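PDB 3FD9: uncharacterized protein from Pseudomonas aeruginosa UCBPP-PA14, which acts as an anti-activator that represses the type III secretion regulon, very probably by disrupting the self-association and DNA binding of the transcriptional activator ExsA. Local coordinates for residues V91-P96 against D250-Q255; G109-L114 against E214-L219; W190-R195 against F209-E214. All blocks are in the same frame, centred on the assembly; numbering follows the deposited sequence.

Contact 1: residues V91-P96 against D250-Q255; sequences VNLAVP and DHFYWQ
V91 and F252 pair as parallel neighbours in a two-stranded sheet, their CA atoms 4.7 Å apart. The ladder is continuous: V91 N donates to H251 O (2.7 Å), Y253 N to V91 O (3.0 Å), and L93 N to Y253 O (2.9 Å).

On the buried face, V91 and F252 lie side by side and point the same way, with V91 CB 3.5 Å from F252 CD1. L93 CD1 adds to this cluster by resting on F252 CB, and helices 96-115 and 232-241 cover it. Past the strand end, on the L93 side, W254 turns one face of its six-membered ring to A94 CA, a CH-pi contact of 3.7 Å to the ring centroid; its indole also touches L226 and D227.

The face of N92 and Y253 is looser and nearer solvent. Y253 CG lies between its own backbone N and carbonyl carbon (chi1 71°), and the ring lies with one face over N92 CA, nearly parallel to the N92 amide (12° between planes). N92 ND2 makes an almost straight bond to Q255 O (3.2 Å, 176°), in plane with both groups, but Q255 is exposed and poorly ordered.

N92 OD1 accepts from A94 N, forming an Asx turn, and weakly from Q255 N. Using ND2 as donor and OD1 as acceptor, one amide thus continues the backbone ladder past the strands.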
loop_
_atom_site.group_PDB
_atom_site.type_symbol
_atom_site.label_atom_id
_atom_site.label_comp_id
_atom_site.label_asym_id
_atom_site.label_seq_id
_atom_site.Cartn_x
_atom_site.Cartn_y
_atom_site.Cartn_z
ATOM N N VAL A 91 -21.827 2.971 12.345
ATOM C CA VAL A 91 -21.594 1.678 11.729
ATOM C C VAL A 91 -22.887 0.934 11.449
ATOM O O VAL A 91 -23.682 0.686 12.351
ATOM C CB VAL A 91 -20.710 0.790 12.616
ATOM C CG1 VAL A 91 -20.395 -0.500 11.883
ATOM C CG2 VAL A 91 -19.434 1.516 12.999
ATOM N N ASN A 92 -23.091 0.560 10.191
ATOM C CA ASN A 92 -24.293 -0.161 9.812
ATOM C C ASN A 92 -24.065 -1.655 9.851
ATOM O O ASN A 92 -23.469 -2.222 8.937
ATOM C CB ASN A 92 -24.758 0.254 8.422
ATOM C CG ASN A 92 -26.087 -0.352 8.058
ATOM O OD1 ASN A 92 -26.731 -1.002 8.883
ATOM N ND2 ASN A 92 -26.513 -0.147 6.821
ATOM N N LEU A 93 -24.554 -2.294 10.907
ATOM C CA LEU A 93 -24.360 -3.726 11.090
ATOM C C LEU A 93 -25.148 -4.548 10.081
ATOM O O LEU A 93 -25.070 -5.773 10.079
ATOM C CB LEU A 93 -24.705 -4.146 12.515
ATOM C CG LEU A 93 -23.774 -3.580 13.579
ATOM C CD1 LEU A 93 -24.401 -3.704 14.942
ATOM C CD2 LEU A 93 -22.442 -4.290 13.537
ATOM N N ALA A 94 -25.901 -3.880 9.219
ATOM C CA ALA A 94 -26.483 -4.571 8.082
ATOM C C ALA A 94 -25.339 -5.202 7.309
ATOM O O ALA A 94 -25.152 -6.417 7.341
ATOM C CB ALA A 94 -27.254 -3.606 7.204
ATOM N N VAL A 95 -24.560 -4.359 6.639
ATOM C CA VAL A 95 -23.372 -4.779 5.890
ATOM C C VAL A 95 -22.581 -5.911 6.573
ATOM O O VAL A 95 -21.979 -5.710 7.621
ATOM C CB VAL A 95 -22.413 -3.580 5.701
ATOM C CG1 VAL A 95 -21.398 -3.874 4.611
ATOM C CG2 VAL A 95 -23.196 -2.304 5.407
ATOM N N PRO A 96 -22.574 -7.104 5.980
ATOM C CA PRO A 96 -21.812 -8.198 6.581
ATOM C C PRO A 96 -20.358 -7.832 6.878
ATOM O O PRO A 96 -19.808 -8.289 7.880
ATOM C CB PRO A 96 -21.870 -9.282 5.506
ATOM C CG PRO A 96 -23.165 -9.037 4.824
ATOM C CD PRO A 96 -23.346 -7.547 4.809
ATOM N N ASP A 250 -18.672 5.516 19.210
ATOM C CA ASP A 250 -19.039 4.604 18.131
ATOM C C ASP A 250 -20.538 4.366 18.200
ATOM O O ASP A 250 -21.046 3.964 19.237
ATOM C CB ASP A 250 -18.309 3.274 18.289
ATOM C CG ASP A 250 -16.918 3.281 17.675
ATOM O OD1 ASP A 250 -16.673 4.082 16.745
ATOM O OD2 ASP A 250 -16.067 2.471 18.109
ATOM N N HIS A 251 -21.253 4.627 17.111
ATOM C CA HIS A 251 -22.695 4.399 17.061
ATOM C C HIS A 251 -23.021 3.278 16.088
ATOM O O HIS A 251 -22.630 3.328 14.937
ATOM C CB HIS A 251 -23.435 5.680 16.650
ATOM C CG HIS A 251 -24.926 5.523 16.556
ATOM N ND1 HIS A 251 -25.603 5.524 15.352
ATOM C CD2 HIS A 251 -25.872 5.364 17.514
ATOM C CE1 HIS A 251 -26.897 5.371 15.573
ATOM N NE2 HIS A 251 -27.087 5.269 16.876
ATOM N N PHE A 252 -23.739 2.263 16.551
ATOM C CA PHE A 252 -24.164 1.174 15.680
ATOM C C PHE A 252 -25.650 1.273 15.348
ATOM O O PHE A 252 -26.423 1.884 16.099
ATOM C CB PHE A 252 -23.860 -0.180 16.322
ATOM C CG PHE A 252 -22.410 -0.394 16.599
ATOM C CD1 PHE A 252 -21.548 -0.780 15.586
ATOM C CD2 PHE A 252 -21.898 -0.194 17.869
ATOM C CE1 PHE A 252 -20.198 -0.973 15.840
ATOM C CE2 PHE A 252 -20.546 -0.380 18.126
ATOM C CZ PHE A 252 -19.696 -0.773 17.112
ATOM N N TYR A 253 -26.044 0.684 14.223
ATOM C CA TYR A 253 -27.440 0.719 13.803
ATOM C C TYR A 253 -27.693 -0.290 12.685
ATOM O O TYR A 253 -26.753 -0.872 12.155
ATOM C CB TYR A 253 -27.845 2.138 13.371
ATOM C CG TYR A 253 -27.228 2.588 12.067
ATOM C CD1 TYR A 253 -27.892 2.393 10.860
ATOM C CD2 TYR A 253 -25.983 3.202 12.041
ATOM C CE1 TYR A 253 -27.323 2.795 9.655
ATOM C CE2 TYR A 253 -25.410 3.606 10.847
ATOM C CZ TYR A 253 -26.087 3.403 9.658
ATOM O OH TYR A 253 -25.532 3.805 8.465
ATOM N N TRP A 254 -28.961 -0.496 12.339
ATOM C CA TRP A 254 -29.326 -1.458 11.300
ATOM C C TRP A 254 -30.218 -0.832 10.229
ATOM O O TRP A 254 -31.208 -0.170 10.543
ATOM C CB TRP A 254 -30.034 -2.674 11.905
ATOM C CG TRP A 254 -30.421 -3.695 10.876
ATOM C CD1 TRP A 254 -31.513 -3.661 10.051
ATOM C CD2 TRP A 254 -29.715 -4.895 10.554
ATOM N NE1 TRP A 254 -31.526 -4.766 9.236
ATOM C CE2 TRP A 254 -30.429 -5.540 9.525
ATOM C CE3 TRP A 254 -28.545 -5.492 11.037
ATOM C CZ2 TRP A 254 -30.017 -6.748 8.975
ATOM C CZ3 TRP A 254 -28.140 -6.685 10.495
ATOM C CH2 TRP A 254 -28.870 -7.303 9.473
ATOM N N GLN A 255 -29.878 -1.059 8.966
ATOM C CA GLN A 255 -30.656 -0.506 7.864
ATOM C C GLN A 255 -30.465 -1.324 6.588
ATOM O O GLN A 255 -29.366 -1.376 6.035
ATOM C CB GLN A 255 -30.257 0.952 7.620
ATOM C CG GLN A 255 -31.205 1.707 6.710
ATOM C CD GLN A 255 -30.637 3.038 6.255
ATOM O OE1 GLN A 255 -29.429 3.170 6.040
ATOM N NE2 GLN A 255 -31.509 4.032 6.097
#

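Contact 2: residues G109-L114 against E214-L219; sequences GWWESL and EVLECL
W111 and V215 meet with their first side-chain torsions in different positions. W111 CG stands anti to its backbone N (chi1 179°), and chi2 of 69° sets the rotation of the indole; V215 CG1 lies between its own backbone N and carbonyl carbon (chi1 75°). V215 CG1 is found at the edge of the indole, in its plane, 3.7 Å from W111 CD1 and 3.9 Å from W111 NE1.

The other V215 methyl serves a different partner: V215 CG2 meets L114 CD1 tip to tip at 3.9 Å. The valine therefore spans two residues that lie almost one helical turn apart.

L216 divides its branches in the same manner. Its CD1 approaches W111 CD1 at 4.0 Å, obliquely to the ring, the two side chains crossing at about a right angle. Its CD2 comes to the edge of W110, 4.0 Å from CZ3, and these two side chains run past each other in opposite directions. The contact is made by apolar side chains and indole atoms, with no hydrogen bond between the segments, and is small, burying 189 Å² in all. Within segment 109-114, G109 O accepts from both S113 N and S113 OG, which reach it from opposite faces of its carbonyl plane. E112 places the same helix between helix 119-147 and the second subunit, through salt bridges to R123 and to R38 of that subunit.

W190 meets W111 edge-to-face beside the joint. Helix 96-115 packs, through its last turns, against the 3-10 turn 214-216 that leads into helix 217-223, with L216 at the N-cap position, while W239 of helix 232-241 touches L216 and meets W110 edge-to-face.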
loop_
_atom_site.group_PDB
_atom_site.type_symbol
_atom_site.label_atom_id
_atom_site.label_comp_id
_atom_site.label_asym_id
_atom_site.label_seq_id
_atom_site.Cartn_x
_atom_site.Cartn_y
_atom_site.Cartn_z
ATOM N N GLY A 109 -11.829 -12.221 19.400
ATOM C CA GLY A 109 -10.531 -12.015 20.016
ATOM C C GLY A 109 -10.681 -11.890 21.517
ATOM O O GLY A 109 -9.886 -12.422 22.285
ATOM N N TRP A 110 -11.717 -11.177 21.932
ATOM C CA TRP A 110 -12.024 -11.032 23.345
ATOM C C TRP A 110 -12.412 -12.381 23.956
ATOM O O TRP A 110 -11.813 -12.814 24.933
ATOM C CB TRP A 110 -13.131 -9.999 23.545
ATOM C CG TRP A 110 -13.504 -9.815 24.961
ATOM C CD1 TRP A 110 -12.956 -8.934 25.849
ATOM C CD2 TRP A 110 -14.508 -10.539 25.679
ATOM N NE1 TRP A 110 -13.561 -9.065 27.076
ATOM C CE2 TRP A 110 -14.518 -10.045 26.996
ATOM C CE3 TRP A 110 -15.401 -11.554 25.337
ATOM C CZ2 TRP A 110 -15.384 -10.530 27.965
ATOM C CZ3 TRP A 110 -16.262 -12.037 26.302
ATOM C CH2 TRP A 110 -16.244 -11.528 27.602
ATOM N N TRP A 111 -13.404 -13.049 23.378
ATOM C CA TRP A 111 -13.785 -14.375 23.839
ATOM C C TRP A 111 -12.549 -15.241 24.016
ATOM O O TRP A 111 -12.279 -15.756 25.093
ATOM C CB TRP A 111 -14.736 -15.035 22.847
ATOM C CG TRP A 111 -15.157 -16.414 23.238
ATOM C CD1 TRP A 111 -15.969 -16.754 24.277
ATOM C CD2 TRP A 111 -14.799 -17.642 22.593
ATOM N NE1 TRP A 111 -16.140 -18.116 24.324
ATOM C CE2 TRP A 111 -15.432 -18.684 23.300
ATOM C CE3 TRP A 111 -14.006 -17.962 21.487
ATOM C CZ2 TRP A 111 -15.295 -20.021 22.938
ATOM C CZ3 TRP A 111 -13.874 -19.286 21.127
ATOM C CH2 TRP A 111 -14.514 -20.301 21.850
ATOM N N GLU A 112 -11.789 -15.385 22.945
ATOM C CA GLU A 112 -10.552 -16.145 22.965
ATOM C C GLU A 112 -9.705 -15.902 24.223
ATOM O O GLU A 112 -9.144 -16.841 24.787
ATOM C CB GLU A 112 -9.747 -15.777 21.728
ATOM C CG GLU A 112 -8.674 -16.747 21.363
ATOM C CD GLU A 112 -7.857 -16.242 20.210
ATOM O OE1 GLU A 112 -7.465 -15.052 20.234
ATOM O OE2 GLU A 112 -7.616 -17.032 19.275
ATOM N N SER A 113 -9.610 -14.640 24.644
ATOM C CA SER A 113 -8.790 -14.248 25.789
ATOM C C SER A 113 -9.286 -14.832 27.098
ATOM O O SER A 113 -8.490 -15.082 27.996
ATOM C CB SER A 113 -8.741 -12.726 25.932
ATOM O OG SER A 113 -8.088 -12.120 24.833
ATOM N N LEU A 114 -10.598 -15.018 27.227
ATOM C CA LEU A 114 -11.138 -15.650 28.425
ATOM C C LEU A 114 -10.525 -17.031 28.595
ATOM O O LEU A 114 -10.054 -17.378 29.672
ATOM C CB LEU A 114 -12.654 -15.790 28.343
ATOM C CG LEU A 114 -13.523 -14.541 28.283
ATOM C CD1 LEU A 114 -14.982 -14.967 28.287
ATOM C CD2 LEU A 114 -13.226 -13.608 29.456
ATOM N N GLU A 214 -22.082 -19.650 26.034
ATOM C CA GLU A 214 -23.079 -19.065 26.925
ATOM C C GLU A 214 -22.666 -17.669 27.369
ATOM O O GLU A 214 -23.507 -16.808 27.620
ATOM C CB GLU A 214 -23.322 -19.972 28.137
ATOM C CG GLU A 214 -24.763 -19.962 28.663
ATOM C CD GLU A 214 -25.060 -18.795 29.607
ATOM O OE1 GLU A 214 -24.351 -18.652 30.630
ATOM O OE2 GLU A 214 -26.018 -18.033 29.338
ATOM N N VAL A 215 -21.360 -17.449 27.448
ATOM C CA VAL A 215 -20.815 -16.183 27.920
ATOM C C VAL A 215 -21.008 -15.042 26.914
ATOM O O VAL A 215 -20.659 -13.896 27.182
ATOM C CB VAL A 215 -19.317 -16.324 28.227
ATOM C CG1 VAL A 215 -18.513 -16.379 26.930
ATOM C CG2 VAL A 215 -18.836 -15.177 29.125
ATOM N N LEU A 216 -21.562 -15.357 25.752
ATOM C CA LEU A 216 -21.757 -14.349 24.720
ATOM C C LEU A 216 -23.239 -14.120 24.476
ATOM O O LEU A 216 -23.619 -13.373 23.576
ATOM C CB LEU A 216 -21.061 -14.762 23.412
ATOM C CG LEU A 216 -19.539 -14.918 23.425
ATOM C CD1 LEU A 216 -19.050 -15.466 22.103
ATOM C CD2 LEU A 216 -18.863 -13.612 23.723
ATOM N N GLU A 217 -24.071 -14.754 25.293
ATOM C CA GLU A 217 -25.517 -14.665 25.141
ATOM C C GLU A 217 -26.076 -13.242 25.177
ATOM O O GLU A 217 -26.868 -12.868 24.319
ATOM C CB GLU A 217 -26.218 -15.523 26.197
ATOM C CG GLU A 217 -26.087 -17.029 25.967
ATOM C CD GLU A 217 -26.716 -17.488 24.656
ATOM O OE1 GLU A 217 -27.385 -16.664 23.989
ATOM O OE2 GLU A 217 -26.542 -18.676 24.292
ATOM N N CYS A 218 -25.678 -12.448 26.164
ATOM C CA CYS A 218 -26.240 -11.105 26.291
ATOM C C CYS A 218 -25.790 -10.172 25.167
ATOM O O CYS A 218 -26.403 -9.137 24.931
ATOM C CB CYS A 218 -25.990 -10.505 27.684
ATOM S SG CYS A 218 -24.589 -11.202 28.570
ATOM N N LEU A 219 -24.722 -10.544 24.473
ATOM C CA LEU A 219 -24.378 -9.880 23.219
ATOM C C LEU A 219 -25.227 -10.410 22.064
ATOM O O LEU A 219 -25.721 -9.639 21.241
ATOM C CB LEU A 219 -22.911 -10.087 22.868
ATOM C CG LEU A 219 -22.614 -9.689 21.419
ATOM C CD1 LEU A 219 -22.843 -8.193 21.247
ATOM C CD2 LEU A 219 -21.205 -10.088 20.988
#

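Contact 3: residues W190-R195 against F209-E214; sequences WPNWQR and FEPIPE
W190 NE1 donates to F209 O at 3.0 Å in a nearly straight bond (168°), and the acceptor lies in the plane of the indole, 2° out of it. This fixes the edge of a tryptophan whose two faces are both covered. P213 CD stands over one face, 3.5 Å from the centroid of the five-membered ring, a CH-pi contact. On the opposite face W193 CE3 packs toward the rim.

F209 brings its ring alongside W193, the two side chains pointing the same way. F209 CE1 comes to 3.4 Å from W193 CE3 while the planes stay inclined at 44°, so the pair is oblique. Helix 96-115 adds Y108, stacked on W193, and L104, which touches both W193 and F209. R195 is held by its NE bond to G208 O.

Loop 209-214, with a cis peptide before P211, packs against the type I beta turn W190 to W193: the CA atoms of N192 and F209 are 5.2 Å apart, those of W190 and P213 6.1 Å. The arrangement is a type I turn linking helices 157-189 and 193-203, with a cis-proline loop held to it by an indole N-H to carbonyl bond and a proline CH-pi contact.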
loop_
_atom_site.group_PDB
_atom_site.type_symbol
_atom_site.label_atom_id
_atom_site.label_comp_id
_atom_site.label_asym_id
_atom_site.label_seq_id
_atom_site.Cartn_x
_atom_site.Cartn_y
_atom_site.Cartn_z
ATOM N N TRP A 190 -16.611 -23.565 20.688
ATOM C CA TRP A 190 -17.517 -22.896 19.759
ATOM C C TRP A 190 -17.409 -23.568 18.404
ATOM O O TRP A 190 -16.860 -22.992 17.463
ATOM C CB TRP A 190 -17.143 -21.428 19.595
ATOM C CG TRP A 190 -18.214 -20.615 18.928
ATOM C CD1 TRP A 190 -19.318 -21.083 18.282
ATOM C CD2 TRP A 190 -18.264 -19.187 18.825
ATOM N NE1 TRP A 190 -20.065 -20.036 17.795
ATOM C CE2 TRP A 190 -19.435 -18.859 18.112
ATOM C CE3 TRP A 190 -17.438 -18.151 19.274
ATOM C CZ2 TRP A 190 -19.799 -17.541 17.838
ATOM C CZ3 TRP A 190 -17.800 -16.843 18.997
ATOM C CH2 TRP A 190 -18.970 -16.551 18.287
ATOM N N PRO A 191 -17.943 -24.789 18.298
ATOM C CA PRO A 191 -17.768 -25.643 17.119
ATOM C C PRO A 191 -18.160 -24.955 15.816
ATOM O O PRO A 191 -17.428 -25.082 14.838
ATOM C CB PRO A 191 -18.709 -26.817 17.401
ATOM C CG PRO A 191 -18.859 -26.830 18.901
ATOM C CD PRO A 191 -18.831 -25.397 19.302
ATOM N N ASN A 192 -19.281 -24.234 15.807
ATOM C CA ASN A 192 -19.830 -23.678 14.569
ATOM C C ASN A 192 -19.383 -22.263 14.209
ATOM O O ASN A 192 -20.044 -21.589 13.413
ATOM C CB ASN A 192 -21.357 -23.714 14.593
ATOM C CG ASN A 192 -21.908 -25.122 14.627
ATOM O OD1 ASN A 192 -22.936 -25.373 15.257
ATOM N ND2 ASN A 192 -21.231 -26.050 13.952
ATOM N N TRP A 193 -18.270 -21.812 14.785
ATOM C CA TRP A 193 -17.721 -20.497 14.450
ATOM C C TRP A 193 -17.402 -20.433 12.965
ATOM O O TRP A 193 -17.755 -19.472 12.306
ATOM C CB TRP A 193 -16.485 -20.193 15.298
ATOM C CG TRP A 193 -15.608 -19.073 14.796
ATOM C CD1 TRP A 193 -14.371 -19.197 14.233
ATOM C CD2 TRP A 193 -15.883 -17.669 14.845
ATOM N NE1 TRP A 193 -13.864 -17.959 13.918
ATOM C CE2 TRP A 193 -14.775 -17.005 14.283
ATOM C CE3 TRP A 193 -16.960 -16.911 15.304
ATOM C CZ2 TRP A 193 -14.714 -15.622 14.165
ATOM C CZ3 TRP A 193 -16.905 -15.548 15.189
ATOM C CH2 TRP A 193 -15.787 -14.909 14.623
ATOM N N GLN A 194 -16.746 -21.465 12.442
ATOM C CA GLN A 194 -16.477 -21.565 11.011
ATOM C C GLN A 194 -17.760 -21.462 10.197
ATOM O O GLN A 194 -17.962 -20.514 9.432
ATOM C CB GLN A 194 -15.807 -22.901 10.699
ATOM C CG GLN A 194 -14.474 -23.117 11.396
ATOM C CD GLN A 194 -13.315 -22.492 10.640
ATOM O OE1 GLN A 194 -13.399 -22.267 9.426
ATOM N NE2 GLN A 194 -12.220 -22.214 11.352
ATOM N N ARG A 195 -18.622 -22.457 10.365
ATOM C CA ARG A 195 -19.869 -22.521 9.628
ATOM C C ARG A 195 -20.594 -21.186 9.627
ATOM O O ARG A 195 -21.065 -20.724 8.585
ATOM C CB ARG A 195 -20.780 -23.595 10.211
ATOM C CG ARG A 195 -22.008 -23.874 9.355
ATOM C CD ARG A 195 -22.983 -24.790 10.069
ATOM N NE ARG A 195 -23.554 -24.157 11.252
ATOM C CZ ARG A 195 -24.613 -24.618 11.905
ATOM N NH1 ARG A 195 -25.222 -25.721 11.486
ATOM N NH2 ARG A 195 -25.066 -23.976 12.973
ATOM N N PHE A 209 -23.907 -19.605 13.220
ATOM C CA PHE A 209 -22.991 -19.505 14.358
ATOM C C PHE A 209 -23.456 -20.293 15.572
ATOM O O PHE A 209 -22.640 -20.688 16.406
ATOM C CB PHE A 209 -22.791 -18.046 14.782
ATOM C CG PHE A 209 -21.861 -17.275 13.906
ATOM C CD1 PHE A 209 -20.500 -17.490 13.970
ATOM C CD2 PHE A 209 -22.348 -16.316 13.034
ATOM C CE1 PHE A 209 -19.637 -16.773 13.166
ATOM C CE2 PHE A 209 -21.505 -15.597 12.229
ATOM C CZ PHE A 209 -20.145 -15.823 12.286
ATOM N N GLU A 210 -24.762 -20.499 15.696
ATOM C CA GLU A 210 -25.288 -21.166 16.879
ATOM C C GLU A 210 -25.077 -22.678 16.840
ATOM O O GLU A 210 -25.036 -23.282 15.764
ATOM C CB GLU A 210 -26.753 -20.800 17.125
ATOM C CG GLU A 210 -27.604 -20.662 15.880
ATOM C CD GLU A 210 -28.664 -19.580 16.035
ATOM O OE1 GLU A 210 -28.355 -18.530 16.647
ATOM O OE2 GLU A 210 -29.798 -19.771 15.539
ATOM N N PRO A 211 -24.932 -23.292 18.026
ATOM C CA PRO A 211 -25.085 -22.616 19.318
ATOM C C PRO A 211 -23.851 -21.798 19.688
ATOM O O PRO A 211 -22.729 -22.287 19.533
ATOM C CB PRO A 211 -25.232 -23.785 20.306
ATOM C CG PRO A 211 -25.090 -25.053 19.491
ATOM C CD PRO A 211 -24.464 -24.674 18.202
ATOM N N ILE A 212 -24.057 -20.586 20.192
ATOM C CA ILE A 212 -22.946 -19.733 20.614
ATOM C C ILE A 212 -22.624 -19.939 22.093
ATOM O O ILE A 212 -23.510 -20.273 22.876
ATOM C CB ILE A 212 -23.261 -18.241 20.374
ATOM C CG1 ILE A 212 -24.147 -17.698 21.485
ATOM C CG2 ILE A 212 -23.941 -18.041 19.023
ATOM C CD1 ILE A 212 -23.984 -16.226 21.701
ATOM N N PRO A 213 -21.357 -19.732 22.486
ATOM C CA PRO A 213 -20.938 -19.893 23.886
ATOM C C PRO A 213 -21.854 -19.130 24.833
ATOM O O PRO A 213 -22.341 -18.070 24.460
ATOM C CB PRO A 213 -19.539 -19.278 23.898
ATOM C CG PRO A 213 -19.041 -19.480 22.515
ATOM C CD PRO A 213 -20.239 -19.318 21.624
ATOM N N GLU A 214 -22.082 -19.650 26.034
ATOM C CA GLU A 214 -23.079 -19.065 26.925
ATOM C C GLU A 214 -22.666 -17.669 27.369
ATOM O O GLU A 214 -23.507 -16.808 27.620
ATOM C CB GLU A 214 -23.322 -19.972 28.137
ATOM C CG GLU A 214 -24.763 -19.962 28.663
ATOM C CD GLU A 214 -25.060 -18.795 29.607
ATOM O OE1 GLU A 214 -24.351 -18.652 30.630
ATOM O OE2 GLU A 214 -26.018 -18.033 29.338
#

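How the contacts relate
Contacts 2 and 3 form one continuous aromatic and aliphatic cluster. Their centres are 11 Å apart, and they touch directly: W111 NE1 lies 3.6 Å from P213 CB, and L216 CD1 lies 3.6 Å from W190 CZ3. Their second segments meet in the chain at E214. Both also reach the second subunit. Contact 1 stands apart, its centre 20 Å from that of contact 2 and 22 Å from that of contact 3, with nearest atoms about 8 and 9 Å away. Along the chain, contact 3 is nested in the loop closed by contact 2, and both in that closed by contact 1. Helix 96-115 begins at P96, the last residue of contact 1's first segment, and carries the first segment of contact 2 near its end.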